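Local coordinates for protein Polyphosphate:AMP phosphotransferase (Meiothermus ruber H328, PDB 5O6M) that uses inorganic polyphosphate as a phosphate donor to convert AMP to ADP and ADP to ATP, and also accepts other nucleoside mono- and diphosphates, at residues D71-I74 / R75-D79; R178-E181 / R182-N185; W190-R193 / M194-E198; R200-W203 / D204-E208. The protein carries 1 engineered substitution. All coordinates share one frame; numbering follows the deposited sequence. Where two conformers were deposited one is given.

Contact 1: D71-I74 / R75-D79. With PO4 (phosphate ion), chain Y; PO4 (phosphate ion), chain B.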
loop_
_atom_site.group_PDB
_atom_site.type_symbol
_atom_site.label_atom_id
_atom_site.label_comp_id
_atom_site.label_asym_id
_atom_site.label_seq_id
_atom_site.Cartn_x
_atom_site.Cartn_y
_atom_site.Cartn_z
ATOM N N ASP D 71 -15.258 -18.470 -9.167
ATOM C CA ASP D 71 -16.105 -17.832 -8.163
ATOM C C ASP D 71 -16.876 -18.866 -7.350
ATOM O O ASP D 71 -16.966 -18.758 -6.122
ATOM C CB ASP D 71 -17.071 -16.843 -8.825
ATOM C CG ASP D 71 -16.360 -15.659 -9.476
ATOM O OD1 ASP D 71 -15.252 -15.288 -9.025
ATOM O OD2 ASP D 71 -16.914 -15.095 -10.444
ATOM N N GLY D 72 -17.422 -19.890 -8.011
ATOM C CA GLY D 72 -18.173 -20.904 -7.285
ATOM C C GLY D 72 -17.312 -21.689 -6.315
ATOM O O GLY D 72 -17.743 -22.007 -5.203
ATOM N N THR D 73 -16.078 -22.000 -6.714
ATOM C CA THR D 73 -15.174 -22.735 -5.838
ATOM C C THR D 73 -14.907 -21.962 -4.555
ATOM O O THR D 73 -14.968 -22.521 -3.455
ATOM C CB THR D 73 -13.861 -23.023 -6.568
ATOM O OG1 THR D 73 -14.125 -23.814 -7.736
ATOM C CG2 THR D 73 -12.890 -23.759 -5.654
ATOM N N ILE D 74 -14.592 -20.671 -4.680
ATOM C CA ILE D 74 -14.377 -19.837 -3.502
ATOM C C ILE D 74 -15.618 -19.836 -2.624
ATOM O O ILE D 74 -15.542 -20.029 -1.405
ATOM C CB ILE D 74 -13.995 -18.405 -3.919
ATOM C CG1 ILE D 74 -12.604 -18.379 -4.551
ATOM C CG2 ILE D 74 -14.069 -17.477 -2.723
ATOM C CD1 ILE D 74 -12.273 -17.073 -5.248
ATOM N N ARG D 75 -16.784 -19.614 -3.232
ATOM C CA ARG D 75 -18.019 -19.532 -2.460
ATOM C C ARG D 75 -18.293 -20.837 -1.725
ATOM O O ARG D 75 -18.616 -20.837 -0.532
ATOM C CB ARG D 75 -19.186 -19.171 -3.383
ATOM C CG ARG D 75 -20.488 -18.882 -2.652
ATOM C CD ARG D 75 -21.635 -18.582 -3.617
ATOM N NE ARG D 75 -21.364 -17.426 -4.469
ATOM C CZ ARG D 75 -21.187 -17.489 -5.785
ATOM N NH1 ARG D 75 -21.261 -18.657 -6.411
ATOM N NH2 ARG D 75 -20.943 -16.382 -6.477
ATOM N N VAL D 76 -18.154 -21.965 -2.420
ATOM C CA VAL D 76 -18.527 -23.251 -1.839
ATOM C C VAL D 76 -17.410 -23.808 -0.964
ATOM O O VAL D 76 -17.638 -24.176 0.194
ATOM C CB VAL D 76 -18.915 -24.243 -2.950
ATOM C CG1 VAL D 76 -19.146 -25.626 -2.368
ATOM C CG2 VAL D 76 -20.158 -23.755 -3.684
ATOM N N VAL D 77 -16.182 -23.855 -1.486
ATOM C CA VAL D 77 -15.112 -24.546 -0.771
ATOM C C VAL D 77 -14.868 -23.902 0.586
ATOM O O VAL D 77 -14.640 -24.594 1.586
ATOM C CB VAL D 77 -13.826 -24.566 -1.617
ATOM C CG1 VAL D 77 -12.654 -25.068 -0.787
ATOM C CG2 VAL D 77 -14.017 -25.411 -2.867
ATOM N N PHE D 78 -14.936 -22.571 0.649
ATOM C CA PHE D 78 -14.626 -21.834 1.867
ATOM C C PHE D 78 -15.876 -21.345 2.591
ATOM O O PHE D 78 -15.781 -20.469 3.457
ATOM C CB PHE D 78 -13.696 -20.665 1.549
ATOM C CG PHE D 78 -12.402 -21.084 0.918
ATOM C CD1 PHE D 78 -11.283 -21.330 1.701
ATOM C CD2 PHE D 78 -12.302 -21.245 -0.454
ATOM C CE1 PHE D 78 -10.084 -21.716 1.127
ATOM C CE2 PHE D 78 -11.107 -21.634 -1.033
ATOM C CZ PHE D 78 -9.996 -21.868 -0.242
ATOM N N ASP D 79 -17.039 -21.906 2.268
ATOM C CA ASP D 79 -18.254 -21.581 3.002
ATOM C C ASP D 79 -18.053 -21.894 4.476
ATOM O O ASP D 79 -17.678 -23.013 4.836
ATOM C CB ASP D 79 -19.428 -22.381 2.438
ATOM C CG ASP D 79 -20.760 -22.001 3.071
ATOM O OD1 ASP D 79 -21.434 -21.102 2.523
ATOM O OD2 ASP D 79 -21.135 -22.601 4.103
HETATM P P PO4 Y . -16.182 -18.240 -12.772
HETATM O O1 PO4 Y . -17.286 -19.273 -12.634
HETATM O O2 PO4 Y . -16.652 -17.104 -13.647
HETATM O O3 PO4 Y . -15.838 -17.712 -11.399
HETATM O O4 PO4 Y . -14.945 -18.850 -13.392
HETATM P P PO4 B . -21.752 -18.131 -10.387
HETATM O O1 PO4 B . -22.200 -19.308 -9.556
HETATM O O2 PO4 B . -22.328 -18.245 -11.780
HETATM O O3 PO4 B . -22.247 -16.861 -9.734
HETATM O O4 PO4 B . -20.243 -18.126 -10.467
#

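Contact 2: R178-E181 / R182-N185. With PO4 (phosphate ion), chain Y.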
loop_
_atom_site.group_PDB
_atom_site.type_symbol
_atom_site.label_atom_id
_atom_site.label_comp_id
_atom_site.label_asym_id
_atom_site.label_seq_id
_atom_site.Cartn_x
_atom_site.Cartn_y
_atom_site.Cartn_z
ATOM N N ARG D 178 -22.610 -22.555 -19.306
ATOM C CA ARG D 178 -22.483 -21.632 -18.183
ATOM C C ARG D 178 -22.581 -20.183 -18.648
ATOM O O ARG D 178 -23.218 -19.357 -17.986
ATOM C CB ARG D 178 -21.172 -21.896 -17.440
ATOM C CG ARG D 178 -21.065 -23.339 -16.967
ATOM C CD ARG D 178 -19.936 -23.573 -15.979
ATOM N NE ARG D 178 -19.987 -24.940 -15.465
ATOM C CZ ARG D 178 -19.155 -25.436 -14.555
ATOM N NH1 ARG D 178 -18.190 -24.678 -14.047
ATOM N NH2 ARG D 178 -19.294 -26.693 -14.151
ATOM N N LEU D 179 -21.975 -19.857 -19.793
ATOM C CA LEU D 179 -22.132 -18.511 -20.330
ATOM C C LEU D 179 -23.587 -18.237 -20.697
ATOM O O LEU D 179 -24.123 -17.168 -20.381
ATOM C CB LEU D 179 -21.221 -18.312 -21.542
ATOM C CG LEU D 179 -19.732 -18.076 -21.270
ATOM C CD1 LEU D 179 -18.927 -18.154 -22.559
ATOM C CD2 LEU D 179 -19.512 -16.735 -20.586
ATOM N N GLN D 180 -24.244 -19.195 -21.358
ATOM C CA GLN D 180 -25.670 -19.061 -21.655
ATOM C C GLN D 180 -26.486 -18.922 -20.376
ATOM O O GLN D 180 -27.247 -17.963 -20.208
ATOM C CB GLN D 180 -26.154 -20.258 -22.479
ATOM C CG GLN D 180 -27.530 -20.063 -23.116
ATOM C CD GLN D 180 -27.561 -18.954 -24.152
ATOM O OE1 GLN D 180 -27.155 -19.144 -25.298
ATOM N NE2 GLN D 180 -28.050 -17.784 -23.752
ATOM N N GLU D 181 -26.354 -19.891 -19.466
ATOM C CA GLU D 181 -27.045 -19.801 -18.187
ATOM C C GLU D 181 -26.747 -18.477 -17.495
ATOM O O GLU D 181 -27.600 -17.940 -16.780
ATOM C CB GLU D 181 -26.644 -20.980 -17.298
ATOM C CG GLU D 181 -27.654 -21.344 -16.219
ATOM C CD GLU D 181 -27.712 -20.324 -15.102
ATOM O OE1 GLU D 181 -28.833 -19.974 -14.670
ATOM O OE2 GLU D 181 -26.637 -19.869 -14.656
ATOM N N ARG D 182 -25.546 -17.932 -17.709
ATOM C CA ARG D 182 -25.210 -16.628 -17.148
ATOM C C ARG D 182 -26.114 -15.539 -17.714
ATOM O O ARG D 182 -26.490 -14.601 -17.000
ATOM C CB ARG D 182 -23.742 -16.313 -17.438
ATOM C CG ARG D 182 -23.111 -15.241 -16.562
ATOM C CD ARG D 182 -21.595 -15.251 -16.741
ATOM N NE ARG D 182 -20.937 -16.242 -15.891
ATOM C CZ ARG D 182 -19.685 -16.136 -15.455
ATOM N NH1 ARG D 182 -19.163 -17.077 -14.677
ATOM N NH2 ARG D 182 -18.947 -15.098 -15.815
ATOM N N LEU D 183 -26.465 -15.641 -19.001
ATOM C CA LEU D 183 -27.417 -14.699 -19.589
ATOM C C LEU D 183 -28.843 -14.993 -19.139
ATOM O O LEU D 183 -29.610 -14.070 -18.847
ATOM C CB LEU D 183 -27.321 -14.727 -21.112
ATOM C CG LEU D 183 -26.164 -13.925 -21.711
ATOM C CD1 LEU D 183 -24.855 -14.391 -21.114
ATOM C CD2 LEU D 183 -26.136 -14.030 -23.227
ATOM N N ASP D 184 -29.221 -16.265 -19.085
ATOM C CA ASP D 184 -30.589 -16.662 -18.750
ATOM C C ASP D 184 -30.846 -16.682 -17.248
ATOM O O ASP D 184 -31.472 -17.612 -16.733
ATOM C CB ASP D 184 -30.894 -18.025 -19.370
ATOM C CG ASP D 184 -30.568 -18.083 -20.848
ATOM O OD1 ASP D 184 -30.349 -17.010 -21.461
ATOM O OD2 ASP D 184 -30.528 -19.204 -21.400
ATOM N N ASN D 185 -30.415 -15.654 -16.542
ATOM C CA ASN D 185 -30.570 -15.598 -15.099
ATOM C C ASN D 185 -30.396 -14.155 -14.653
ATOM O O ASN D 185 -29.268 -13.645 -14.572
ATOM C CB ASN D 185 -29.557 -16.503 -14.394
ATOM C CG ASN D 185 -29.786 -16.578 -12.896
ATOM O OD1 ASN D 185 -30.487 -15.746 -12.323
ATOM N ND2 ASN D 185 -29.193 -17.579 -12.256
HETATM P P PO4 Y . -16.182 -18.240 -12.772
HETATM O O1 PO4 Y . -17.286 -19.273 -12.634
HETATM O O2 PO4 Y . -16.652 -17.104 -13.647
HETATM O O3 PO4 Y . -15.838 -17.712 -11.399
HETATM O O4 PO4 Y . -14.945 -18.850 -13.392
#

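Contact 3: W190-R193 / M194-E198. With ATP (adenosine-5'-triphosphate), chain X.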
loop_
_atom_site.group_PDB
_atom_site.type_symbol
_atom_site.label_atom_id
_atom_site.label_comp_id
_atom_site.label_asym_id
_atom_site.label_seq_id
_atom_site.Cartn_x
_atom_site.Cartn_y
_atom_site.Cartn_z
ATOM N N TRP D 190 -25.213 -9.756 -14.647
ATOM C CA TRP D 190 -24.167 -8.777 -14.379
ATOM C C TRP D 190 -22.773 -9.360 -14.578
ATOM O O TRP D 190 -21.830 -8.606 -14.842
ATOM C CB TRP D 190 -24.295 -8.232 -12.954
ATOM C CG TRP D 190 -24.039 -9.268 -11.909
ATOM C CD1 TRP D 190 -24.917 -10.197 -11.436
ATOM C CD2 TRP D 190 -22.802 -9.498 -11.224
ATOM N NE1 TRP D 190 -24.308 -10.985 -10.489
ATOM C CE2 TRP D 190 -23.007 -10.577 -10.342
ATOM C CE3 TRP D 190 -21.540 -8.890 -11.269
ATOM C CZ2 TRP D 190 -22.000 -11.062 -9.509
ATOM C CZ3 TRP D 190 -20.540 -9.376 -10.443
ATOM C CH2 TRP D 190 -20.777 -10.451 -9.574
ATOM N N LYS D 191 -22.619 -10.684 -14.463
ATOM C CA LYS D 191 -21.323 -11.322 -14.662
ATOM C C LYS D 191 -20.915 -11.433 -16.125
ATOM O O LYS D 191 -19.731 -11.649 -16.404
ATOM C CB LYS D 191 -21.313 -12.726 -14.052
ATOM C CG LYS D 191 -21.330 -12.784 -12.539
ATOM C CD LYS D 191 -21.610 -14.207 -12.075
ATOM C CE LYS D 191 -21.270 -14.396 -10.611
ATOM N NZ LYS D 191 -19.793 -14.456 -10.403
ATOM N N PHE D 192 -21.850 -11.303 -17.062
ATOM C CA PHE D 192 -21.547 -11.531 -18.468
ATOM C C PHE D 192 -21.000 -10.267 -19.115
ATOM O O PHE D 192 -21.619 -9.200 -19.036
ATOM C CB PHE D 192 -22.783 -12.014 -19.227
ATOM C CG PHE D 192 -22.542 -12.215 -20.697
ATOM C CD1 PHE D 192 -22.900 -11.238 -21.613
ATOM C CD2 PHE D 192 -21.952 -13.380 -21.163
ATOM C CE1 PHE D 192 -22.677 -11.422 -22.967
ATOM C CE2 PHE D 192 -21.728 -13.570 -22.513
ATOM C CZ PHE D 192 -22.090 -12.589 -23.416
ATOM N N ARG D 193 -19.842 -10.396 -19.754
ATOM C CA ARG D 193 -19.256 -9.348 -20.572
ATOM C C ARG D 193 -19.215 -9.794 -22.027
ATOM O O ARG D 193 -19.189 -10.991 -22.326
ATOM C CB ARG D 193 -17.834 -9.006 -20.116
ATOM C CG ARG D 193 -17.717 -8.435 -18.720
ATOM C CD ARG D 193 -16.283 -8.011 -18.468
ATOM N NE ARG D 193 -16.055 -7.565 -17.099
ATOM C CZ ARG D 193 -14.876 -7.163 -16.641
ATOM N NH1 ARG D 193 -13.820 -7.151 -17.447
ATOM N NH2 ARG D 193 -14.749 -6.771 -15.379
ATOM N N MET D 194 -19.208 -8.816 -22.935
ATOM C CA MET D 194 -18.996 -9.140 -24.340
ATOM C C MET D 194 -17.582 -9.656 -24.568
ATOM O O MET D 194 -17.362 -10.528 -25.415
ATOM C CB MET D 194 -19.286 -7.925 -25.220
ATOM C CG MET D 194 -20.766 -7.595 -25.322
ATOM S SD MET D 194 -21.725 -8.951 -26.027
ATOM C CE MET D 194 -20.952 -9.125 -27.633
ATOM N N GLY D 195 -16.609 -9.121 -23.827
ATOM C CA GLY D 195 -15.269 -9.675 -23.888
ATOM C C GLY D 195 -15.247 -11.168 -23.635
ATOM O O GLY D 195 -14.345 -11.869 -24.100
ATOM N N ASP D 196 -16.232 -11.676 -22.886
ATOM C CA ASP D 196 -16.335 -13.116 -22.673
ATOM C C ASP D 196 -16.432 -13.851 -24.003
ATOM O O ASP D 196 -15.896 -14.955 -24.157
ATOM C CB ASP D 196 -17.552 -13.436 -21.801
ATOM C CG ASP D 196 -17.268 -13.302 -20.313
ATOM O OD1 ASP D 196 -18.162 -13.645 -19.506
ATOM O OD2 ASP D 196 -16.155 -12.868 -19.948
ATOM N N LEU D 197 -17.130 -13.256 -24.973
ATOM C CA LEU D 197 -17.291 -13.886 -26.278
ATOM C C LEU D 197 -15.980 -13.883 -27.057
ATOM O O LEU D 197 -15.574 -14.910 -27.610
ATOM C CB LEU D 197 -18.398 -13.179 -27.059
ATOM C CG LEU D 197 -19.768 -13.254 -26.384
ATOM C CD1 LEU D 197 -20.837 -12.593 -27.238
ATOM C CD2 LEU D 197 -20.137 -14.700 -26.080
ATOM N N GLU D 198 -15.304 -12.731 -27.110
ATOM C CA GLU D 198 -14.028 -12.661 -27.817
ATOM C C GLU D 198 -13.003 -13.616 -27.220
ATOM O O GLU D 198 -12.176 -14.173 -27.952
ATOM C CB GLU D 198 -13.488 -11.232 -27.798
ATOM C CG GLU D 198 -14.316 -10.245 -28.600
ATOM C CD GLU D 198 -13.753 -8.838 -28.542
ATOM O OE1 GLU D 198 -12.798 -8.608 -27.770
ATOM O OE2 GLU D 198 -14.267 -7.961 -29.270
HETATM P PG ATP X . -13.795 -12.489 -13.481
HETATM O O1G ATP X . -12.526 -12.812 -12.739
HETATM O O2G ATP X . -13.868 -13.164 -14.848
HETATM O O3G ATP X . -15.057 -12.850 -12.685
HETATM P PB ATP X . -14.681 -9.715 -13.171
HETATM O O1B ATP X . -15.653 -9.159 -14.137
HETATM O O2B ATP X . -15.253 -10.191 -11.834
HETATM O O3B ATP X . -13.857 -10.928 -13.791
HETATM P PA ATP X . -11.947 -8.613 -12.862
HETATM O O1A ATP X . -11.408 -9.281 -11.659
HETATM O O2A ATP X . -11.584 -7.133 -12.965
HETATM O O3A ATP X . -13.539 -8.657 -12.842
HETATM O "O5'" ATP X . -11.332 -9.293 -14.225
HETATM C "C5'" ATP X . -11.385 -8.574 -15.475
HETATM C "C4'" ATP X . -10.376 -9.083 -16.478
HETATM O "O4'" ATP X . -9.025 -8.769 -16.075
HETATM C "C3'" ATP X . -10.392 -10.591 -16.777
HETATM O "O3'" ATP X . -10.890 -10.809 -18.092
HETATM C "C2'" ATP X . -8.910 -11.000 -16.683
HETATM O "O2'" ATP X . -8.497 -11.869 -17.730
HETATM C "C1'" ATP X . -8.224 -9.647 -16.829
HETATM N N9 ATP X . -6.842 -9.597 -16.365
HETATM C C8 ATP X . -6.329 -10.070 -15.186
HETATM N N7 ATP X . -5.023 -9.983 -15.098
HETATM C C5 ATP X . -4.650 -9.407 -16.302
HETATM C C6 ATP X . -3.395 -9.062 -16.843
HETATM N N6 ATP X . -2.231 -9.303 -16.235
HETATM N N1 ATP X . -3.376 -8.491 -18.067
HETATM C C2 ATP X . -4.533 -8.298 -18.706
HETATM N N3 ATP X . -5.771 -8.597 -18.306
HETATM C C4 ATP X . -5.761 -9.153 -17.089
#

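Contact 4: R200-W203 / D204-E208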
loop_
_atom_site.group_PDB
_atom_site.type_symbol
_atom_site.label_atom_id
_atom_site.label_comp_id
_atom_site.label_asym_id
_atom_site.label_seq_id
_atom_site.Cartn_x
_atom_site.Cartn_y
_atom_site.Cartn_z
ATOM N N ARG D 200 -13.916 -16.443 -25.736
ATOM C CA ARG D 200 -14.410 -17.764 -26.110
ATOM C C ARG D 200 -14.015 -18.109 -27.538
ATOM O O ARG D 200 -13.648 -19.251 -27.833
ATOM C CB ARG D 200 -15.927 -17.830 -25.963
ATOM C CG ARG D 200 -16.500 -19.045 -26.650
ATOM C CD ARG D 200 -17.903 -19.369 -26.213
ATOM N NE ARG D 200 -18.396 -20.510 -26.973
ATOM C CZ ARG D 200 -18.178 -21.774 -26.631
ATOM N NH1 ARG D 200 -17.483 -22.049 -25.536
ATOM N NH2 ARG D 200 -18.651 -22.760 -27.379
ATOM N N ARG D 201 -14.101 -17.130 -28.437
ATOM C CA ARG D 201 -13.679 -17.336 -29.817
ATOM C C ARG D 201 -12.215 -17.754 -29.901
ATOM O O ARG D 201 -11.817 -18.424 -30.862
ATOM C CB ARG D 201 -13.956 -16.057 -30.606
ATOM C CG ARG D 201 -13.465 -16.029 -32.029
ATOM C CD ARG D 201 -13.682 -14.637 -32.593
ATOM N NE ARG D 201 -12.830 -13.652 -31.934
ATOM C CZ ARG D 201 -11.540 -13.471 -32.198
ATOM N NH1 ARG D 201 -10.939 -14.205 -33.123
ATOM N NH2 ARG D 201 -10.854 -12.549 -31.535
ATOM N N LEU D 202 -11.403 -17.375 -28.910
ATOM C CA LEU D 202 -9.999 -17.756 -28.815
ATOM C C LEU D 202 -9.773 -18.992 -27.942
ATOM O O LEU D 202 -8.666 -19.176 -27.426
ATOM C CB LEU D 202 -9.169 -16.588 -28.274
ATOM C CG LEU D 202 -9.018 -15.330 -29.126
ATOM C CD1 LEU D 202 -8.581 -14.163 -28.260
ATOM C CD2 LEU D 202 -8.010 -15.562 -30.240
ATOM N N TRP D 203 -10.796 -19.828 -27.754
ATOM C CA TRP D 203 -10.706 -20.941 -26.809
ATOM C C TRP D 203 -9.413 -21.737 -26.970
ATOM O O TRP D 203 -8.730 -22.041 -25.984
ATOM C CB TRP D 203 -11.913 -21.863 -26.978
ATOM C CG TRP D 203 -11.824 -23.126 -26.173
ATOM C CD1 TRP D 203 -11.189 -24.280 -26.531
ATOM C CD2 TRP D 203 -12.427 -23.381 -24.896
ATOM N NE1 TRP D 203 -11.333 -25.225 -25.546
ATOM C CE2 TRP D 203 -12.092 -24.702 -24.533
ATOM C CE3 TRP D 203 -13.207 -22.618 -24.021
ATOM C CZ2 TRP D 203 -12.511 -25.275 -23.334
ATOM C CZ3 TRP D 203 -13.623 -23.192 -22.832
ATOM C CH2 TRP D 203 -13.273 -24.506 -22.499
ATOM N N ASP D 204 -9.054 -22.084 -28.209
ATOM C CA ASP D 204 -7.916 -22.979 -28.411
ATOM C C ASP D 204 -6.595 -22.303 -28.068
ATOM O O ASP D 204 -5.706 -22.931 -27.479
ATOM C CB ASP D 204 -7.903 -23.506 -29.845
ATOM C CG ASP D 204 -9.087 -24.408 -30.142
ATOM O OD1 ASP D 204 -9.375 -25.295 -29.310
ATOM O OD2 ASP D 204 -9.726 -24.233 -31.201
ATOM N N ARG D 205 -6.435 -21.028 -28.429
ATOM C CA ARG D 205 -5.205 -20.338 -28.066
ATOM C C ARG D 205 -5.062 -20.212 -26.554
ATOM O O ARG D 205 -3.943 -20.281 -26.030
ATOM C CB ARG D 205 -5.146 -18.966 -28.736
ATOM C CG ARG D 205 -4.872 -19.023 -30.234
ATOM C CD ARG D 205 -4.312 -17.700 -30.736
ATOM N NE ARG D 205 -5.147 -17.098 -31.772
ATOM C CZ ARG D 205 -4.887 -17.155 -33.075
ATOM N NH1 ARG D 205 -5.706 -16.575 -33.942
ATOM N NH2 ARG D 205 -3.808 -17.790 -33.512
ATOM N N TYR D 206 -6.176 -20.041 -25.834
ATOM C CA TYR D 206 -6.121 -20.032 -24.373
ATOM C C TYR D 206 -5.745 -21.400 -23.817
ATOM O O TYR D 206 -4.931 -21.494 -22.891
ATOM C CB TYR D 206 -7.455 -19.566 -23.787
ATOM C CG TYR D 206 -7.552 -18.071 -23.569
ATOM C CD1 TYR D 206 -8.354 -17.277 -24.375
ATOM C CD2 TYR D 206 -6.834 -17.456 -22.553
ATOM C CE1 TYR D 206 -8.440 -15.907 -24.171
ATOM C CE2 TYR D 206 -6.911 -16.091 -22.341
ATOM C CZ TYR D 206 -7.715 -15.321 -23.153
ATOM O OH TYR D 206 -7.792 -13.961 -22.944
ATOM N N GLN D 207 -6.335 -22.472 -24.353
ATOM C CA GLN D 207 -5.985 -23.809 -23.883
ATOM C C GLN D 207 -4.499 -24.087 -24.071
ATOM O O GLN D 207 -3.859 -24.704 -23.212
ATOM C CB GLN D 207 -6.826 -24.862 -24.606
ATOM C CG GLN D 207 -8.318 -24.733 -24.355
ATOM C CD GLN D 207 -8.728 -25.266 -22.998
ATOM O OE1 GLN D 207 -8.630 -26.465 -22.734
ATOM N NE2 GLN D 207 -9.185 -24.377 -22.128
ATOM N N GLU D 208 -3.935 -23.649 -25.197
ATOM C CA GLU D 208 -2.506 -23.830 -25.427
ATOM C C GLU D 208 -1.684 -23.065 -24.398
ATOM O O GLU D 208 -0.689 -23.583 -23.876
ATOM C CB GLU D 208 -2.151 -23.387 -26.846
ATOM C CG GLU D 208 -2.755 -24.269 -27.924
ATOM C CD GLU D 208 -2.670 -23.656 -29.307
ATOM O OE1 GLU D 208 -2.128 -22.538 -29.434
ATOM O OE2 GLU D 208 -3.154 -24.291 -30.268
#

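Contact 1: D71-I74 / R75-D79
Thr73 and Val77, one turn apart on helix 70-77, lie side by side and point the same way, with Thr73 CG2 3.4 Å from Val77 CG2, closer than usual for two methyls. Thr73 holds this methyl anti to its backbone N, which sets it beside Val77, while OG1 (chi1 -60°) is left to bond Gly69 O. The backbone joins the same pair, Val77 N donating to Thr73 O at 2.7 Å. The turn before is closed likewise, Arg75 N to Asp71 O (3.0 Å, N-H...O 165°) and Val76 N to Gly72 O (2.8 Å). The last bond, Phe78 N to Ile74 O, is weak at 3.3 Å, in keeping with Phe78 being the first residue to leave helical torsions. Its ring turns an edge to the same carbonyl, with CD2 3.6 Å from Ile74 O.

The charged ends find partners outside the helix: Asp71 OD2 forms a salt bridge with Lys191, and Arg75, modelled in two conformers, pairs through NE with Glu48 of the second subunit. A phosphate ion held by Gly69 N and Lys70 N sits before the first turn, the arrangement of a P-loop and its helix, and Asp71 also touches ATP.

Outward, Thr73, Val76, Val77 and Phe78 pack on helix 232-249, while Ile74 and Phe78 meet Ile119 of strand 117-121.

Contact 2: R178-E181 / R182-N185
At the C-terminal end of helix 172-183, Gln180 meets Asp184 and Glu181 meets Asn185, as the chain leaves the helix through an inverse gamma turn centred on Asp184. This segment precedes the ATP-contacting loop that holds Arg193 and probably belongs to the lid region of the P-loop kinase fold. The backbone evidence is plain: Arg182 N bonds to Arg178 O at 2.7 Å, and Asp184 N still reaches Gln180 O at 2.8 Å, although Asp184 has itself left helical torsions.

Over that last turn two weak side-chain bonds span i to i+4. Gln180 NE2 approaches Asp184 OD1 at 3.3 Å, with amide and carboxylate planes only 21° apart; a bend at chi2 (65°) swings the amide back toward the helix end. Glu181 and Asn185 instead run side by side, pointing the same way, and Asn185 ND2 meets Glu181 OE1 at 3.4 Å, the two flat groups strongly turned against each other. Both acidic and amide ends have other partners, Glu181 OE2 in a salt bridge with Lys188 and Asn185 OD1 bonded to Glu187 N.

Leu179 and Leu183, by contrast, are buried: Leu179 packs on Asp196 and Arg200 of helix 195-201, and Leu183 on Phe192 and on Ile264 of the second subunit. Arg182 stretches from the helix to a phosphate ion, probably from the crystallisation liquor, that Gly69 N and Lys70 N also bind. The ion lies at the edge of the guanidinium, and Arg182 NH1 donates to its O2 at 2.7 Å, almost straight at 170°.

Contact 3: W190-R193 / M194-E198
Phe192 and Leu197 form the tight side of this contact: their side chains are nearly perpendicular, with Phe192 CZ 3.8 Å from Leu197 CG and Leu197 CD2 lying at the ring edge, in its plane. CG of Phe192 stands anti to the backbone N (chi1 178°), which carries the ring along toward the helix. The Asp196 side chain runs antiparallel beside the ring, its carboxylate plane turned almost square to it; its OD1, 4.1 Å from Phe192 CD2, is buried with no partner in the model. Asp196 N donates to Arg193 O at 3.1 Å from above the carbonyl plane rather than along a lone pair, closing the turn that leads into helix 195-201.

These residues join the ATP-contacting loop to its following helix, probably part of a lid over the nucleotide. Leu197 also packs on Ile266 of the second subunit.

The solvent side carries Met194 and Arg193, both exposed. Met194 adds only an oblique Met-aromatic contact, SD 4.0 Å from Phe192 CE1. Arg193, its chain extended from CG to NE, leads away from the helix and meets ATP instead: one guanidinium face is laid toward a beta-phosphate oxygen, with NH2 2.8 Å from ATP O1B.

Contact 4: R200-W203 / D204-E208
Trp203 sets its CG anti to the backbone N (chi1 173°), while Gln207 bends at chi2 (-77°), and together these torsions lay the amide of Gln207 over the indole. The ring and amide planes are 14° apart and stacked, Gln207 NE2 lying above the face toward the rim, 3.7 Å from Trp203 CZ2. Nearer the backbone, Gln207 CG makes a CH-pi contact with the five-membered ring, 3.7 Å from its centroid and 3.3 Å from Trp203 NE1. At the indole edge, in the ring plane, Asp204 OD1 comes to 3.5 Å from Trp203 CD1, the carboxylate turned almost perpendicular. The indole is thus met on one face by an amide and at its rim by a carboxylate oxygen.

The backbone places Gln207 one turn after Trp203. Leu202 is the N-cap residue of helix 203-217, where the chain turns from helix 195-201, and the first two helical bonds follow at once: Tyr206 N to Leu202 O at 3.1 Å, and Gln207 N to Trp203 O at 2.9 Å. Leu202 CB packs on Tyr206 CD1 (4.0 Å), and Leu202 CD2 lies at the edge of the Arg205 guanidinium, 3.6 Å from NE. Tyr206 OH is held by Asp199 OD1, just before this junction.

In the fold, Gln207 rests on Leu14 and Met65 from loops. The junction between helices 195-201 and 203-217 touches helix 172-183 through Trp203, on Lys172 and Gln175, and helix 130-133 through Leu202, on Val133, and Tyr206, on Val130 and Val133.

Overall arrangement
Contact 1 lies nearest the chain centre, about 11 Å from it between centres, with four of its nine touching residues buried; contacts 2 and 4 are partly buried at about 23 and 20 Å, and contact 3 is a surface contact. Contacts 1 and 2 share a phosphate ion, reached from the P-loop helix on one side and by Arg182 on the other. Contact 3 touches both of them, and contact 2 also touches contact 4, while contacts 3 and 4 adjoin on helix 195-201. The chemistry differs with place: methyl packing along a helix in contact 1, weak side-chain bonds at a helix end in contact 2, aromatic packing beside an arginine facing ATP in contact 3, an amide-indole stack in contact 4.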